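Local atomic coordinates of putative metal-dependent hydrolase (Bacillus subtilis, PDB entry 6KNS), a protein that binds two zinc ions in a metallo-beta-lactamase fold and is probably a metal-dependent hydrolase, possibly acting in tRNA 3'-end processing. Residues C14-Y28 with L214-N226. Residues are numbered along the deposited sequence; the frame is centred on the assembly and turned at random.
Sequences CYGGFPAANEATSGY and LLTHLPHFGVHDN. With ZN (zinc ion), chain G.
With chi1 of F18 at 64°, its ring is folded between its own backbone N and carbonyl carbon, while H220 sets CG opposite its carbonyl carbon (chi1 -61°); the two rings thereby meet from opposite directions as a face-to-face stack. Their centroids lie 3.6 Å apart and their planes differ by 9°, with F18 CZ over the centre of the imidazole. Y15 CD1 comes to the opposite face of H220, 3.5 Å from H220 CE1, the rings oblique to one another. Held between two aromatic neighbours, H220 uses its ring edge for polar contact: NE2 donates to G16 O at 2.9 Å, the acceptor lying in the imidazole plane and the donor almost in line with the C=O bond. Stack and hydrogen bond together should restrict the rotation of this ring. H224 extends the cluster, its CE1 against the hydroxyl end of Y15, and is itself tied by NE2 to P219 O.

The backbones join through a single bridge, in which L218 N donates to C14 O and G16 N to L218 O at 3.0 Å each. Deeper in, Y28 OH and T216 OG1 share a short hydrogen bond of 2.6 Å at the edge of the tyrosine ring. G16 takes part twice, because its CA also lies over the face of the H217 ring, a CH-pi contact 3.5 Å from the centroid. The same imidazole is a metal ligand: H217 NE2 binds zinc at 2.1 Å, and D69, H70 and D161 complete the site. G17 N hydrogen-bonds to D69, so the same loop also meets a second zinc ligand. Loops following strands of two different sheets thus converge on the metal, as expected of the dinuclear zinc site at one edge of the two-sheet sandwich of the metallo-beta-lactamase fold.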
# COMPACT_ATOMS: atom_id res chain seq x y z
N CYS A 14 3.76 -10.37 -5.24
CA CYS A 14 4.14 -10.86 -6.56
C CYS A 14 3.19 -10.53 -7.71
O CYS A 14 3.47 -10.95 -8.86
CB CYS A 14 4.36 -12.38 -6.49
SG CYS A 14 2.87 -13.21 -6.07
N TYR A 15 2.11 -9.78 -7.44
CA TYR A 15 1.21 -9.35 -8.53
C TYR A 15 1.68 -8.13 -9.31
O TYR A 15 2.25 -7.19 -8.75
CB TYR A 15 -0.23 -9.12 -8.02
CG TYR A 15 -0.99 -10.44 -7.93
CD1 TYR A 15 -1.73 -10.91 -9.00
CD2 TYR A 15 -0.91 -11.21 -6.80
CE1 TYR A 15 -2.36 -12.13 -8.94
CE2 TYR A 15 -1.53 -12.44 -6.70
CZ TYR A 15 -2.25 -12.89 -7.79
OH TYR A 15 -2.92 -14.07 -7.68
N GLY A 16 1.40 -8.13 -10.61
CA GLY A 16 1.72 -6.99 -11.43
C GLY A 16 0.62 -5.95 -11.32
O GLY A 16 -0.53 -6.30 -11.29
N GLY A 17 0.99 -4.67 -11.25
CA GLY A 17 0.05 -3.55 -11.34
C GLY A 17 -0.65 -3.16 -10.04
O GLY A 17 -0.54 -2.02 -9.58
N PHE A 18 -1.34 -4.12 -9.44
CA PHE A 18 -2.19 -3.87 -8.28
C PHE A 18 -2.45 -5.24 -7.62
O PHE A 18 -2.31 -6.26 -8.25
CB PHE A 18 -3.53 -3.24 -8.71
CG PHE A 18 -4.37 -4.15 -9.60
CD1 PHE A 18 -4.17 -4.20 -10.96
CD2 PHE A 18 -5.39 -4.94 -9.07
CE1 PHE A 18 -4.95 -5.02 -11.76
CE2 PHE A 18 -6.17 -5.76 -9.89
CZ PHE A 18 -5.95 -5.79 -11.23
N PRO A 19 -2.81 -5.25 -6.36
CA PRO A 19 -2.92 -6.53 -5.67
C PRO A 19 -4.23 -7.24 -5.99
O PRO A 19 -5.28 -6.61 -6.05
CB PRO A 19 -2.91 -6.11 -4.19
CG PRO A 19 -3.58 -4.76 -4.23
CD PRO A 19 -3.00 -4.12 -5.44
N ALA A 20 -4.15 -8.54 -6.21
CA ALA A 20 -5.33 -9.40 -6.09
C ALA A 20 -5.79 -9.33 -4.63
O ALA A 20 -5.02 -8.90 -3.74
CB ALA A 20 -4.96 -10.89 -6.47
N ALA A 21 -7.02 -9.76 -4.39
CA ALA A 21 -7.59 -9.84 -3.07
C ALA A 21 -6.66 -10.56 -2.06
O ALA A 21 -6.20 -11.69 -2.28
CB ALA A 21 -9.01 -10.52 -3.12
N ASN A 22 -6.34 -9.85 -0.99
CA ASN A 22 -5.52 -10.35 0.12
C ASN A 22 -4.09 -10.71 -0.29
O ASN A 22 -3.36 -11.39 0.45
CB ASN A 22 -6.21 -11.51 0.82
CG ASN A 22 -7.55 -11.10 1.44
OD1 ASN A 22 -7.62 -10.17 2.25
ND2 ASN A 22 -8.62 -11.76 1.03
N GLU A 23 -3.67 -10.21 -1.46
CA GLU A 23 -2.30 -10.39 -1.91
C GLU A 23 -1.57 -9.06 -2.00
O GLU A 23 -2.02 -8.05 -1.42
CB GLU A 23 -2.26 -11.11 -3.25
CG GLU A 23 -3.00 -12.47 -3.21
CD GLU A 23 -2.39 -13.49 -2.22
OE1 GLU A 23 -1.19 -13.38 -1.85
OE2 GLU A 23 -3.16 -14.39 -1.81
N ALA A 24 -0.41 -9.08 -2.66
CA ALA A 24 0.48 -7.93 -2.73
C ALA A 24 1.11 -7.75 -4.10
O ALA A 24 1.10 -8.68 -4.93
CB ALA A 24 1.56 -8.00 -1.62
N THR A 25 1.65 -6.56 -4.36
CA THR A 25 2.44 -6.34 -5.59
C THR A 25 3.93 -6.43 -5.22
O THR A 25 4.26 -6.85 -4.11
CB THR A 25 2.06 -5.07 -6.34
OG1 THR A 25 2.52 -3.91 -5.63
CG2 THR A 25 0.54 -4.96 -6.52
N SER A 26 4.83 -6.10 -6.15
CA SER A 26 6.24 -6.42 -6.00
C SER A 26 6.92 -6.03 -4.68
O SER A 26 6.94 -4.89 -4.28
CB SER A 26 7.04 -5.83 -7.15
OG SER A 26 6.62 -6.37 -8.40
N GLY A 27 7.51 -7.04 -4.06
CA GLY A 27 8.34 -6.92 -2.87
C GLY A 27 9.05 -8.24 -2.58
O GLY A 27 8.40 -9.30 -2.51
N TYR A 28 10.37 -8.19 -2.45
CA TYR A 28 11.19 -9.41 -2.21
C TYR A 28 12.16 -9.19 -1.06
O TYR A 28 12.92 -8.21 -1.07
CB TYR A 28 11.94 -9.79 -3.47
CG TYR A 28 11.00 -9.90 -4.61
CD1 TYR A 28 10.39 -11.10 -4.90
CD2 TYR A 28 10.65 -8.79 -5.36
CE1 TYR A 28 9.46 -11.20 -5.93
CE2 TYR A 28 9.74 -8.88 -6.39
CZ TYR A 28 9.15 -10.10 -6.67
OH TYR A 28 8.25 -10.20 -7.68
N LEU A 214 11.79 -18.55 -11.32
CA LEU A 214 10.60 -18.13 -10.55
C LEU A 214 9.86 -17.04 -11.29
O LEU A 214 10.40 -15.98 -11.54
CB LEU A 214 10.99 -17.60 -9.16
CG LEU A 214 9.83 -17.21 -8.23
CD1 LEU A 214 9.03 -18.45 -7.80
CD2 LEU A 214 10.33 -16.47 -7.00
N LEU A 215 8.62 -17.32 -11.65
CA LEU A 215 7.81 -16.43 -12.42
C LEU A 215 7.01 -15.54 -11.50
O LEU A 215 6.35 -16.01 -10.59
CB LEU A 215 6.88 -17.25 -13.33
CG LEU A 215 7.59 -18.25 -14.28
CD1 LEU A 215 6.55 -19.08 -15.07
CD2 LEU A 215 8.56 -17.54 -15.24
N THR A 216 7.02 -14.24 -11.75
CA THR A 216 6.37 -13.28 -10.88
C THR A 216 5.74 -12.11 -11.69
O THR A 216 5.64 -12.15 -12.93
CB THR A 216 7.39 -12.83 -9.80
OG1 THR A 216 6.72 -12.03 -8.81
CG2 THR A 216 8.56 -12.02 -10.42
N HIS A 217 5.28 -11.08 -10.98
CA HIS A 217 4.61 -9.93 -11.59
C HIS A 217 3.41 -10.42 -12.38
O HIS A 217 3.22 -10.08 -13.54
CB HIS A 217 5.57 -9.16 -12.47
CG HIS A 217 5.25 -7.71 -12.57
ND1 HIS A 217 4.36 -7.20 -13.49
CD2 HIS A 217 5.69 -6.65 -11.82
CE1 HIS A 217 4.29 -5.88 -13.33
NE2 HIS A 217 5.08 -5.53 -12.33
N LEU A 218 2.59 -11.20 -11.70
CA LEU A 218 1.60 -12.08 -12.30
C LEU A 218 0.37 -11.32 -12.78
O LEU A 218 0.03 -10.27 -12.24
CB LEU A 218 1.17 -13.13 -11.29
CG LEU A 218 2.27 -14.02 -10.74
CD1 LEU A 218 1.70 -14.93 -9.58
CD2 LEU A 218 2.91 -14.80 -11.89
N PRO A 219 -0.32 -11.86 -13.81
CA PRO A 219 -1.52 -11.23 -14.35
C PRO A 219 -2.77 -11.54 -13.51
O PRO A 219 -2.73 -12.40 -12.67
CB PRO A 219 -1.66 -11.87 -15.73
CG PRO A 219 -1.02 -13.22 -15.59
CD PRO A 219 0.12 -13.02 -14.60
N HIS A 220 -3.85 -10.82 -13.76
CA HIS A 220 -5.10 -10.98 -13.04
C HIS A 220 -6.15 -11.72 -13.88
O HIS A 220 -7.34 -11.47 -13.74
CB HIS A 220 -5.62 -9.58 -12.62
CG HIS A 220 -4.66 -8.85 -11.72
ND1 HIS A 220 -4.77 -8.87 -10.35
CD2 HIS A 220 -3.53 -8.16 -11.99
CE1 HIS A 220 -3.77 -8.20 -9.81
NE2 HIS A 220 -3.01 -7.74 -10.78
N PHE A 221 -5.72 -12.59 -14.78
CA PHE A 221 -6.65 -13.45 -15.53
C PHE A 221 -5.90 -14.71 -15.93
O PHE A 221 -4.68 -14.76 -15.86
CB PHE A 221 -7.16 -12.73 -16.80
CG PHE A 221 -6.10 -12.48 -17.80
CD1 PHE A 221 -5.23 -11.41 -17.65
CD2 PHE A 221 -5.93 -13.34 -18.89
CE1 PHE A 221 -4.18 -11.18 -18.60
CE2 PHE A 221 -4.91 -13.13 -19.82
CZ PHE A 221 -4.03 -12.06 -19.67
N GLY A 222 -6.63 -15.73 -16.33
CA GLY A 222 -6.00 -16.97 -16.81
C GLY A 222 -5.65 -17.96 -15.72
O GLY A 222 -5.97 -17.75 -14.53
N VAL A 223 -5.03 -19.06 -16.13
CA VAL A 223 -4.62 -20.12 -15.24
C VAL A 223 -3.13 -19.96 -15.04
O VAL A 223 -2.34 -20.31 -15.92
CB VAL A 223 -4.91 -21.47 -15.86
CG1 VAL A 223 -4.52 -22.62 -14.87
CG2 VAL A 223 -6.37 -21.50 -16.25
N HIS A 224 -2.75 -19.45 -13.87
CA HIS A 224 -1.36 -19.13 -13.58
C HIS A 224 -0.42 -20.33 -13.77
O HIS A 224 0.70 -20.15 -14.19
CB HIS A 224 -1.19 -18.62 -12.14
CG HIS A 224 -1.57 -17.18 -11.95
ND1 HIS A 224 -1.73 -16.61 -10.71
CD2 HIS A 224 -1.83 -16.20 -12.85
CE1 HIS A 224 -2.05 -15.33 -10.85
NE2 HIS A 224 -2.12 -15.06 -12.14
N ASP A 225 -0.88 -21.52 -13.43
CA ASP A 225 -0.09 -22.74 -13.66
C ASP A 225 0.28 -22.95 -15.13
O ASP A 225 1.29 -23.60 -15.42
CB ASP A 225 -0.80 -23.98 -13.10
CG ASP A 225 -0.59 -24.15 -11.59
OD1 ASP A 225 -0.05 -23.23 -10.93
OD2 ASP A 225 -0.94 -25.23 -11.06
N ASN A 226 -0.52 -22.40 -16.05
CA ASN A 226 -0.15 -22.46 -17.45
C ASN A 226 1.12 -21.70 -17.74
O ASN A 226 1.81 -22.07 -18.68
CB ASN A 226 -1.25 -21.95 -18.38
CG ASN A 226 -2.39 -22.93 -18.54
OD1 ASN A 226 -2.26 -24.10 -18.24
ND2 ASN A 226 -3.52 -22.44 -19.02
ZN ZN G . 5.63 -3.50 -12.26